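Local coordinates for protein glutathione S-transferase (Pseudomonas protegens, PDB 4IKH) that probably acts as a glutathione transferase, and binds two glutathione molecules in each subunit of a dimer, at residues 119-122 / 123-127; 147-150 / 151-154; 186-189 / 190-194. All coordinates share one frame; numbering follows the deposited sequence.

Contact 1: 119-122 / 123-127; sequences QWLM and FQMGG. With GSH (glutathione), chain B.
Trp120 and Phe123, three residues apart on helix 111-140, pack as a T-shaped (edge-to-face) aromatic pair. The indole presents the edge of its six-membered ring to one face of the phenyl group, the centroids 5.1 Å apart and the planes at 74°. The touch is off-centre: Trp120 CZ3 stands above the phenyl face toward the rim, while Trp120 CE3 comes to 3.7 Å from Phe123 CD2. The same indole also meets Phe90 of the second subunit edge-to-face, and Gln119 OE1 accepts a hydrogen bond from the backbone N of that Phe90, which places this turn at the dimer interface.

The four residues 119 to 122 each give their carbonyl to the residue four places on. Of these regular helical bonds, the one from Gly126 N to Met122 O is the shortest, at 2.8 Å. Around it the helix widens, with a pi-type turn over 124-127. Such a long helix, with the partner subunit along part of its length and a ligand beside another part, belongs to the all-helical C-terminal domain of glutathione transferases.

Met125, present as selenomethionine, can be followed from backbone to ligand. Its CB starts over the preceding turn, 3.5 Å from Leu121 O. Its CG lies nearer still to Leu121 O, at 3.3 Å, and also rests 4.1 Å from Leu121 CD1, the two side chains running side by side. Bends at chi2 (-61°) and chi3 (-67°) then turn the tip away from residues 119-122. SE passes 3.8 Å from glutathione O11, and the terminal CE reaches 3.6 Å from that same O11. CE lies by the gamma-glutamyl end, near N1 and O11; the ligand is also hydrogen-bonded to Ser92 OG and Glu91 OE1.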
loop_
_atom_site.group_PDB
_atom_site.type_symbol
_atom_site.label_atom_id
_atom_site.label_comp_id
_atom_site.label_asym_id
_atom_site.label_seq_id
_atom_site.Cartn_x
_atom_site.Cartn_y
_atom_site.Cartn_z
ATOM N N GLN A 119 -8.621 -4.792 -1.382
ATOM C CA GLN A 119 -8.592 -4.505 0.060
ATOM C C GLN A 119 -7.525 -5.317 0.801
ATOM O O GLN A 119 -6.796 -4.786 1.654
ATOM C CB GLN A 119 -9.977 -4.798 0.658
ATOM C CG GLN A 119 -9.996 -5.083 2.156
ATOM C CD GLN A 119 -11.363 -5.570 2.633
ATOM O OE1 GLN A 119 -12.220 -4.772 3.007
ATOM N NE2 GLN A 119 -11.559 -6.894 2.638
ATOM N N TRP A 120 -7.439 -6.609 0.487
ATOM C CA TRP A 120 -6.422 -7.457 1.111
ATOM C C TRP A 120 -5.043 -7.154 0.534
ATOM O O TRP A 120 -4.037 -7.271 1.233
ATOM C CB TRP A 120 -6.795 -8.954 1.002
ATOM C CG TRP A 120 -7.877 -9.290 1.989
ATOM C CD1 TRP A 120 -9.194 -9.511 1.726
ATOM C CD2 TRP A 120 -7.737 -9.334 3.412
ATOM N NE1 TRP A 120 -9.878 -9.733 2.902
ATOM C CE2 TRP A 120 -9.005 -9.615 3.950
ATOM C CE3 TRP A 120 -6.658 -9.166 4.284
ATOM C CZ2 TRP A 120 -9.223 -9.736 5.322
ATOM C CZ3 TRP A 120 -6.875 -9.293 5.646
ATOM C CH2 TRP A 120 -8.146 -9.573 6.151
ATOM N N LEU A 121 -4.993 -6.764 -0.739
ATOM C CA LEU A 121 -3.727 -6.332 -1.333
ATOM C C LEU A 121 -3.212 -5.071 -0.640
ATOM O O LEU A 121 -2.014 -4.948 -0.364
ATOM C CB LEU A 121 -3.872 -6.098 -2.841
ATOM C CG LEU A 121 -2.706 -5.378 -3.542
ATOM C CD1 LEU A 121 -1.443 -6.219 -3.596
ATOM C CD2 LEU A 121 -3.109 -4.927 -4.951
HETATM N N MSE A 122 -4.115 -4.140 -0.334
HETATM C CA MSE A 122 -3.722 -2.928 0.396
HETATM C C MSE A 122 -3.262 -3.261 1.812
HETATM O O MSE A 122 -2.304 -2.678 2.310
HETATM C CB MSE A 122 -4.869 -1.926 0.442
HETATM C CG MSE A 122 -5.212 -1.364 -0.900
HETATM SE SE MSE A 122 -3.673 -0.428 -1.675
HETATM C CE MSE A 122 -4.661 0.299 -3.179
ATOM N N PHE A 123 -3.951 -4.197 2.460
ATOM C CA PHE A 123 -3.536 -4.709 3.767
ATOM C C PHE A 123 -2.081 -5.168 3.746
ATOM O O PHE A 123 -1.331 -4.916 4.690
ATOM C CB PHE A 123 -4.465 -5.852 4.189
ATOM C CG PHE A 123 -4.030 -6.584 5.433
ATOM C CD1 PHE A 123 -4.287 -6.056 6.691
ATOM C CD2 PHE A 123 -3.407 -7.823 5.342
ATOM C CE1 PHE A 123 -3.917 -6.747 7.847
ATOM C CE2 PHE A 123 -3.023 -8.523 6.489
ATOM C CZ PHE A 123 -3.270 -7.977 7.742
ATOM N N GLN A 124 -1.683 -5.844 2.671
ATOM C CA GLN A 124 -0.294 -6.269 2.519
ATOM C C GLN A 124 0.618 -5.053 2.238
ATOM O O GLN A 124 1.657 -4.886 2.873
ATOM C CB GLN A 124 -0.183 -7.253 1.357
ATOM C CG GLN A 124 1.207 -7.879 1.214
ATOM C CD GLN A 124 2.223 -6.957 0.542
ATOM O OE1 GLN A 124 1.960 -6.375 -0.514
ATOM N NE2 GLN A 124 3.396 -6.822 1.159
HETATM N N MSE A 125 0.229 -4.237 1.261
HETATM C CA MSE A 125 1.021 -3.071 0.848
HETATM C C MSE A 125 1.321 -2.097 1.975
HETATM O O MSE A 125 2.443 -1.585 2.077
HETATM C CB MSE A 125 0.316 -2.344 -0.302
HETATM C CG MSE A 125 0.385 -3.119 -1.639
HETATM SE SE MSE A 125 2.260 -3.374 -2.211
HETATM C CE MSE A 125 2.669 -1.426 -2.566
ATOM N N GLY A 126 0.319 -1.815 2.806
ATOM C CA GLY A 126 0.470 -0.814 3.853
ATOM C C GLY A 126 0.748 -1.382 5.224
ATOM O O GLY A 126 1.029 -0.643 6.159
ATOM N N GLY A 127 0.679 -2.700 5.364
ATOM C CA GLY A 127 0.846 -3.280 6.684
ATOM C C GLY A 127 1.908 -4.346 6.711
ATOM O O GLY A 127 2.964 -4.156 7.312
HETATM N N1 GSH B . 6.249 -0.473 -1.851
HETATM C CA1 GSH B . 7.294 -0.954 -2.686
HETATM C C1 GSH B . 6.799 -2.073 -3.557
HETATM O O11 GSH B . 5.894 -2.844 -3.131
HETATM O O12 GSH B . 7.281 -2.262 -4.723
HETATM C CB1 GSH B . 8.412 -1.466 -1.842
HETATM C CG1 GSH B . 9.546 -1.906 -2.770
HETATM C CD1 GSH B . 10.791 -2.229 -1.980
HETATM O OE1 GSH B . 10.829 -2.046 -0.782
HETATM N N2 GSH B . 11.956 -2.780 -2.665
HETATM C CA2 GSH B . 13.137 -3.087 -1.925
HETATM C C2 GSH B . 14.240 -2.259 -2.557
HETATM O O2 GSH B . 14.238 -2.099 -3.782
HETATM C CB2 GSH B . 13.483 -4.540 -2.049
HETATM S SG2 GSH B . 12.181 -5.598 -1.444
HETATM N N3 GSH B . 15.292 -1.650 -1.765
HETATM C CA3 GSH B . 16.326 -0.881 -2.428
HETATM C C3 GSH B . 16.623 0.347 -1.636
HETATM O O31 GSH B . 15.781 0.783 -0.806
HETATM O O32 GSH B . 17.718 0.941 -1.807
#

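Contact 2: 147-150 / 151-154; sequences EDKR and PLER. With GSH (glutathione), chain D.
Glu153 N donates to Lys149 O at 3.0 Å, and Arg154 N to Arg150 O, so that the first turn of helix 150-170 closes over Pro151. Proline has no N-H to offer here, and its CD packs 3.2 Å from Asp148 O. A water links that carbonyl oxygen to Leu152 N.

With CG opposite its own backbone N (chi1 -171°), Asp148 brings OD1 to Arg150 N in a capping bond of 3.2 Å, the N-H coming to OD1 from above the carboxylate plane. Arg150 bends at chi3 and grips the same carboxylate side-on: Arg150 NE donates to the syn lone pair of Asp148 OD1, and NH2 forms a salt bridge to OD2 at 2.7 Å. An alanine in place of Asp148 would probably leave the Arg150 guanidinium without its acidic partner, held less firmly, and Arg150 N without its capping bond.

Arg154, extended from CG to NE, points both terminal nitrogens at a glutathione carboxylate. NH1 meets O11 at 3.0 Å almost straight (176°), while NH2 reaches O12; Asn32 of the second subunit holds the same ligand.

Pro151 and Leu152 settle on Phe138 of helix 111-140; across the dimer, Pro151 packs against its counterpart Pro151 and Arg150 makes a cation-pi contact with Tyr146 of the second subunit.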
loop_
_atom_site.group_PDB
_atom_site.type_symbol
_atom_site.label_atom_id
_atom_site.label_comp_id
_atom_site.label_asym_id
_atom_site.label_seq_id
_atom_site.Cartn_x
_atom_site.Cartn_y
_atom_site.Cartn_z
ATOM N N GLU A 147 21.051 -1.390 21.352
ATOM C CA GLU A 147 20.905 -1.979 22.682
ATOM C C GLU A 147 19.468 -1.903 23.193
ATOM O O GLU A 147 18.937 -2.884 23.717
ATOM C CB GLU A 147 21.858 -1.302 23.671
ATOM C CG GLU A 147 23.317 -1.331 23.243
ATOM C CD GLU A 147 23.921 -2.719 23.321
ATOM O OE1 GLU A 147 23.336 -3.592 23.999
ATOM O OE2 GLU A 147 24.987 -2.938 22.707
ATOM N N ASP A 148 18.849 -0.734 23.051
ATOM C CA ASP A 148 17.443 -0.574 23.397
ATOM C C ASP A 148 16.619 -1.439 22.450
ATOM O O ASP A 148 16.549 -1.178 21.250
ATOM C CB ASP A 148 17.023 0.887 23.279
ATOM C CG ASP A 148 15.635 1.149 23.846
ATOM O OD1 ASP A 148 14.935 0.183 24.214
ATOM O OD2 ASP A 148 15.239 2.333 23.911
ATOM N N LYS A 149 16.004 -2.478 22.998
ATOM C CA LYS A 149 15.313 -3.469 22.184
ATOM C C LYS A 149 13.822 -3.172 22.021
ATOM O O LYS A 149 13.100 -3.934 21.370
ATOM C CB LYS A 149 15.536 -4.869 22.764
ATOM C CG LYS A 149 16.977 -5.359 22.612
ATOM C CD LYS A 149 17.157 -6.144 21.317
ATOM C CE LYS A 149 18.501 -5.852 20.660
ATOM N NZ LYS A 149 19.616 -5.827 21.636
ATOM N N ARG A 150 13.364 -2.064 22.600
ATOM C CA ARG A 150 11.968 -1.648 22.439
ATOM C C ARG A 150 11.510 -1.436 20.975
ATOM O O ARG A 150 10.356 -1.743 20.650
ATOM C CB ARG A 150 11.653 -0.415 23.296
ATOM C CG ARG A 150 11.765 -0.658 24.801
ATOM C CD ARG A 150 11.576 0.636 25.594
ATOM N NE ARG A 150 12.726 1.534 25.477
ATOM C CZ ARG A 150 12.822 2.706 26.098
ATOM N NH1 ARG A 150 11.832 3.128 26.875
ATOM N NH2 ARG A 150 13.903 3.462 25.941
ATOM N N PRO A 151 12.394 -0.906 20.093
ATOM C CA PRO A 151 11.984 -0.843 18.682
ATOM C C PRO A 151 11.697 -2.230 18.089
ATOM O O PRO A 151 10.606 -2.426 17.553
ATOM C CB PRO A 151 13.192 -0.197 17.992
ATOM C CG PRO A 151 13.791 0.669 19.050
ATOM C CD PRO A 151 13.623 -0.122 20.332
ATOM N N LEU A 152 12.651 -3.156 18.183
ATOM C CA LEU A 152 12.437 -4.545 17.760
ATOM C C LEU A 152 11.107 -5.112 18.278
ATOM O O LEU A 152 10.317 -5.655 17.507
ATOM C CB LEU A 152 13.604 -5.441 18.200
ATOM C CG LEU A 152 13.466 -6.939 17.883
ATOM C CD1 LEU A 152 13.449 -7.192 16.379
ATOM C CD2 LEU A 152 14.562 -7.765 18.560
ATOM N N GLU A 153 10.857 -4.959 19.577
ATOM C CA GLU A 153 9.625 -5.441 20.201
ATOM C C GLU A 153 8.362 -4.797 19.633
ATOM O O GLU A 153 7.322 -5.450 19.532
ATOM C CB GLU A 153 9.681 -5.214 21.715
ATOM C CG GLU A 153 10.436 -6.307 22.468
ATOM C CD GLU A 153 10.811 -5.905 23.883
ATOM O OE1 GLU A 153 10.332 -4.850 24.358
ATOM O OE2 GLU A 153 11.595 -6.645 24.516
ATOM N N ARG A 154 8.449 -3.513 19.295
ATOM C CA ARG A 154 7.325 -2.789 18.702
ATOM C C ARG A 154 6.912 -3.420 17.375
ATOM O O ARG A 154 5.718 -3.621 17.107
ATOM C CB ARG A 154 7.710 -1.317 18.475
ATOM C CG ARG A 154 6.799 -0.565 17.509
ATOM C CD ARG A 154 7.078 0.945 17.522
ATOM N NE ARG A 154 6.401 1.645 16.430
ATOM C CZ ARG A 154 5.119 2.006 16.450
ATOM N NH1 ARG A 154 4.360 1.731 17.506
ATOM N NH2 ARG A 154 4.589 2.644 15.412
HETATM N N1 GSH D . -1.119 2.559 17.922
HETATM C CA1 GSH D . -0.617 1.992 16.726
HETATM C C1 GSH D . 0.833 2.322 16.559
HETATM O O11 GSH D . 1.529 2.676 17.559
HETATM O O12 GSH D . 1.373 2.245 15.412
HETATM C CB1 GSH D . -1.391 2.545 15.577
HETATM C CG1 GSH D . -1.291 4.075 15.519
HETATM C CD1 GSH D . -1.692 4.440 14.106
HETATM O OE1 GSH D . -2.550 3.772 13.566
HETATM N N2 GSH D . -1.051 5.546 13.383
HETATM C CA2 GSH D . -1.455 5.838 12.037
HETATM C C2 GSH D . -0.444 5.246 11.062
HETATM O O2 GSH D . 0.767 5.254 11.343
HETATM C CB2 GSH D . -1.534 7.317 11.830
HETATM S SG2 GSH D . -2.801 8.035 12.835
HETATM N N3 GSH D . -0.846 4.660 9.787
HETATM C CA3 GSH D . 0.190 4.116 8.906
HETATM C C3 GSH D . -0.256 4.032 7.475
HETATM O O31 GSH D . -1.193 4.740 7.036
HETATM O O32 GSH D . 0.311 3.244 6.683
HETATM O O HOH W 1 15.805 -3.030 18.738
#

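Contact 3: 186-189 / 190-194; sequences IATF and PWIRN. With GSH (glutathione), chain C.
Pro190 breaks the backbone bonding of helix 183-196. Its ring sits as a knob among Ile186, Ala187, Thr188 and Phe189, with CG 3.2 Å from Ile186 O, the carbonyl that an N-H at this position would normally serve. The helix kinks here: Trp191 N turns instead to Thr188 O in a weak bond, and Ile192 N shares that oxygen weakly. Regular bonding resumes with Arg193 N to Phe189 O at 2.9 Å.

Much of the apolar packing gathers on Ile192. Its CD1 lies 3.5 Å from Phe189 CD1 and 3.7 Å from Thr188 CG2. Thr188 can offer its methyl because OG1 stands beside its own backbone N (chi1 -56°), from where it hydrogen-bonds back to Ala184 O.

Ligand contacts belong to Trp191. Its six-membered ring meets the second glutathione, CZ2 at 3.3 Å from O31 and CH2 at 3.5 Å from CB2, with glutathione C2 in the ring plane at its edge, while NE1 hydrogen-bonds to Asn32 OD1, which helps fix the ring's rotation. Helices 31-43 and 211-220 pack around this turn. A proline-kinked helix in the core of the C-terminal domain, bearing an aromatic side chain next to the glutathione site, is consistent with the wall of a transferase's second-substrate pocket.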
loop_
_atom_site.group_PDB
_atom_site.type_symbol
_atom_site.label_atom_id
_atom_site.label_comp_id
_atom_site.label_asym_id
_atom_site.label_seq_id
_atom_site.Cartn_x
_atom_site.Cartn_y
_atom_site.Cartn_z
ATOM N N ILE A 186 -0.479 -13.760 -3.843
ATOM C CA ILE A 186 0.809 -13.537 -4.485
ATOM C C ILE A 186 1.574 -12.392 -3.819
ATOM O O ILE A 186 2.801 -12.421 -3.732
ATOM C CB ILE A 186 0.612 -13.264 -5.989
ATOM C CG1 ILE A 186 0.016 -14.501 -6.660
ATOM C CG2 ILE A 186 1.916 -12.872 -6.660
ATOM C CD1 ILE A 186 -0.226 -14.337 -8.148
ATOM N N ALA A 187 0.845 -11.392 -3.328
ATOM C CA ALA A 187 1.470 -10.262 -2.639
ATOM C C ALA A 187 1.834 -10.588 -1.188
ATOM O O ALA A 187 2.826 -10.081 -0.649
ATOM C CB ALA A 187 0.557 -9.045 -2.695
ATOM N N THR A 188 1.038 -11.440 -0.552
ATOM C CA THR A 188 1.175 -11.660 0.886
ATOM C C THR A 188 2.204 -12.731 1.262
ATOM O O THR A 188 3.096 -12.476 2.070
ATOM C CB THR A 188 -0.203 -11.958 1.526
ATOM O OG1 THR A 188 -1.109 -10.885 1.218
ATOM C CG2 THR A 188 -0.086 -12.097 3.037
ATOM N N PHE A 189 2.086 -13.928 0.692
ATOM C CA PHE A 189 2.937 -15.039 1.137
ATOM C C PHE A 189 4.466 -14.962 0.903
ATOM O O PHE A 189 5.222 -15.523 1.691
ATOM C CB PHE A 189 2.308 -16.391 0.754
ATOM C CG PHE A 189 0.974 -16.588 1.399
ATOM C CD1 PHE A 189 0.901 -16.967 2.730
ATOM C CD2 PHE A 189 -0.200 -16.296 0.718
ATOM C CE1 PHE A 189 -0.316 -17.092 3.359
ATOM C CE2 PHE A 189 -1.415 -16.413 1.338
ATOM C CZ PHE A 189 -1.473 -16.814 2.664
ATOM N N PRO A 190 4.931 -14.253 -0.147
ATOM C CA PRO A 190 6.388 -14.084 -0.236
ATOM C C PRO A 190 6.958 -13.342 0.969
ATOM O O PRO A 190 8.119 -13.568 1.333
ATOM C CB PRO A 190 6.552 -13.214 -1.483
ATOM C CG PRO A 190 5.402 -13.593 -2.334
ATOM C CD PRO A 190 4.260 -13.771 -1.367
ATOM N N TRP A 191 6.159 -12.467 1.579
ATOM C CA TRP A 191 6.606 -11.744 2.771
ATOM C C TRP A 191 6.598 -12.612 4.030
ATOM O O TRP A 191 7.498 -12.513 4.865
ATOM C CB TRP A 191 5.764 -10.492 2.995
ATOM C CG TRP A 191 6.407 -9.247 2.423
ATOM C CD1 TRP A 191 6.030 -8.561 1.300
ATOM C CD2 TRP A 191 7.554 -8.566 2.944
ATOM N NE1 TRP A 191 6.870 -7.485 1.100
ATOM C CE2 TRP A 191 7.811 -7.466 2.095
ATOM C CE3 TRP A 191 8.388 -8.776 4.048
ATOM C CZ2 TRP A 191 8.867 -6.583 2.317
ATOM C CZ3 TRP A 191 9.432 -7.899 4.269
ATOM C CH2 TRP A 191 9.661 -6.810 3.408
ATOM N N ILE A 192 5.575 -13.453 4.177
ATOM C CA ILE A 192 5.520 -14.364 5.315
ATOM C C ILE A 192 6.682 -15.335 5.220
ATOM O O ILE A 192 7.375 -15.586 6.210
ATOM C CB ILE A 192 4.171 -15.082 5.394
ATOM C CG1 ILE A 192 3.063 -14.032 5.552
ATOM C CG2 ILE A 192 4.144 -16.043 6.576
ATOM C CD1 ILE A 192 1.709 -14.542 5.186
ATOM N N ARG A 193 6.929 -15.838 4.014
ATOM C CA ARG A 193 8.100 -16.676 3.755
ATOM C C ARG A 193 9.404 -15.983 4.151
ATOM O O ARG A 193 10.280 -16.574 4.772
ATOM C CB ARG A 193 8.152 -17.035 2.268
ATOM C CG ARG A 193 9.400 -17.799 1.848
ATOM C CD ARG A 193 9.318 -18.187 0.380
ATOM N NE ARG A 193 10.497 -18.928 -0.058
ATOM C CZ ARG A 193 11.594 -18.360 -0.548
ATOM N NH1 ARG A 193 11.674 -17.044 -0.657
ATOM N NH2 ARG A 193 12.614 -19.110 -0.929
ATOM N N ASN A 194 9.535 -14.714 3.795
ATOM C CA ASN A 194 10.783 -14.020 4.039
ATOM C C ASN A 194 10.974 -13.745 5.533
ATOM O O ASN A 194 12.083 -13.844 6.048
ATOM C CB ASN A 194 10.822 -12.727 3.219
ATOM C CG ASN A 194 12.123 -11.960 3.389
ATOM O OD1 ASN A 194 13.155 -12.318 2.815
ATOM N ND2 ASN A 194 12.074 -10.888 4.166
HETATM N N1 GSH C . 17.872 -0.028 3.097
HETATM C CA1 GSH C . 16.535 0.413 3.246
HETATM C C1 GSH C . 16.079 0.233 4.660
HETATM O O11 GSH C . 16.926 0.112 5.596
HETATM O O12 GSH C . 14.838 0.204 4.927
HETATM C CB1 GSH C . 15.668 -0.388 2.335
HETATM C CG1 GSH C . 15.766 -1.888 2.642
HETATM C CD1 GSH C . 14.536 -2.499 2.008
HETATM O OE1 GSH C . 14.133 -2.021 0.967
HETATM N N2 GSH C . 13.819 -3.616 2.636
HETATM C CA2 GSH C . 12.645 -4.148 2.002
HETATM C C2 GSH C . 11.401 -3.591 2.685
HETATM O O2 GSH C . 11.394 -3.416 3.916
HETATM C CB2 GSH C . 12.634 -5.640 2.098
HETATM S SG2 GSH C . 13.981 -6.346 1.192
HETATM N N3 GSH C . 10.193 -3.247 1.941
HETATM C CA3 GSH C . 9.041 -2.721 2.675
HETATM C C3 GSH C . 7.750 -2.899 1.928
HETATM O O31 GSH C . 7.624 -3.768 1.034
HETATM O O32 GSH C . 6.763 -2.175 2.192
#

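Contacts 1 and 3 are buried in the core, on two packed helices, while contact 2 lies at the surface, its centre about 25 Å from that of contact 1. The core pair touch directly: Gln124 NE2 of contact 1 comes to 3.2 Å from Trp191 CD1 of contact 3, and Leu121 packs on Ala187. Their chemistry is mainly aromatic and aliphatic, whereas contact 2 relies on charges, a cap and a water. Contacts 1 and 2 both meet the second subunit; contact 3 does not. Glutathione nevertheless joins contacts 2 and 3 across the dimer, since the molecule beside Trp191 is also bonded by Arg154 of the second subunit.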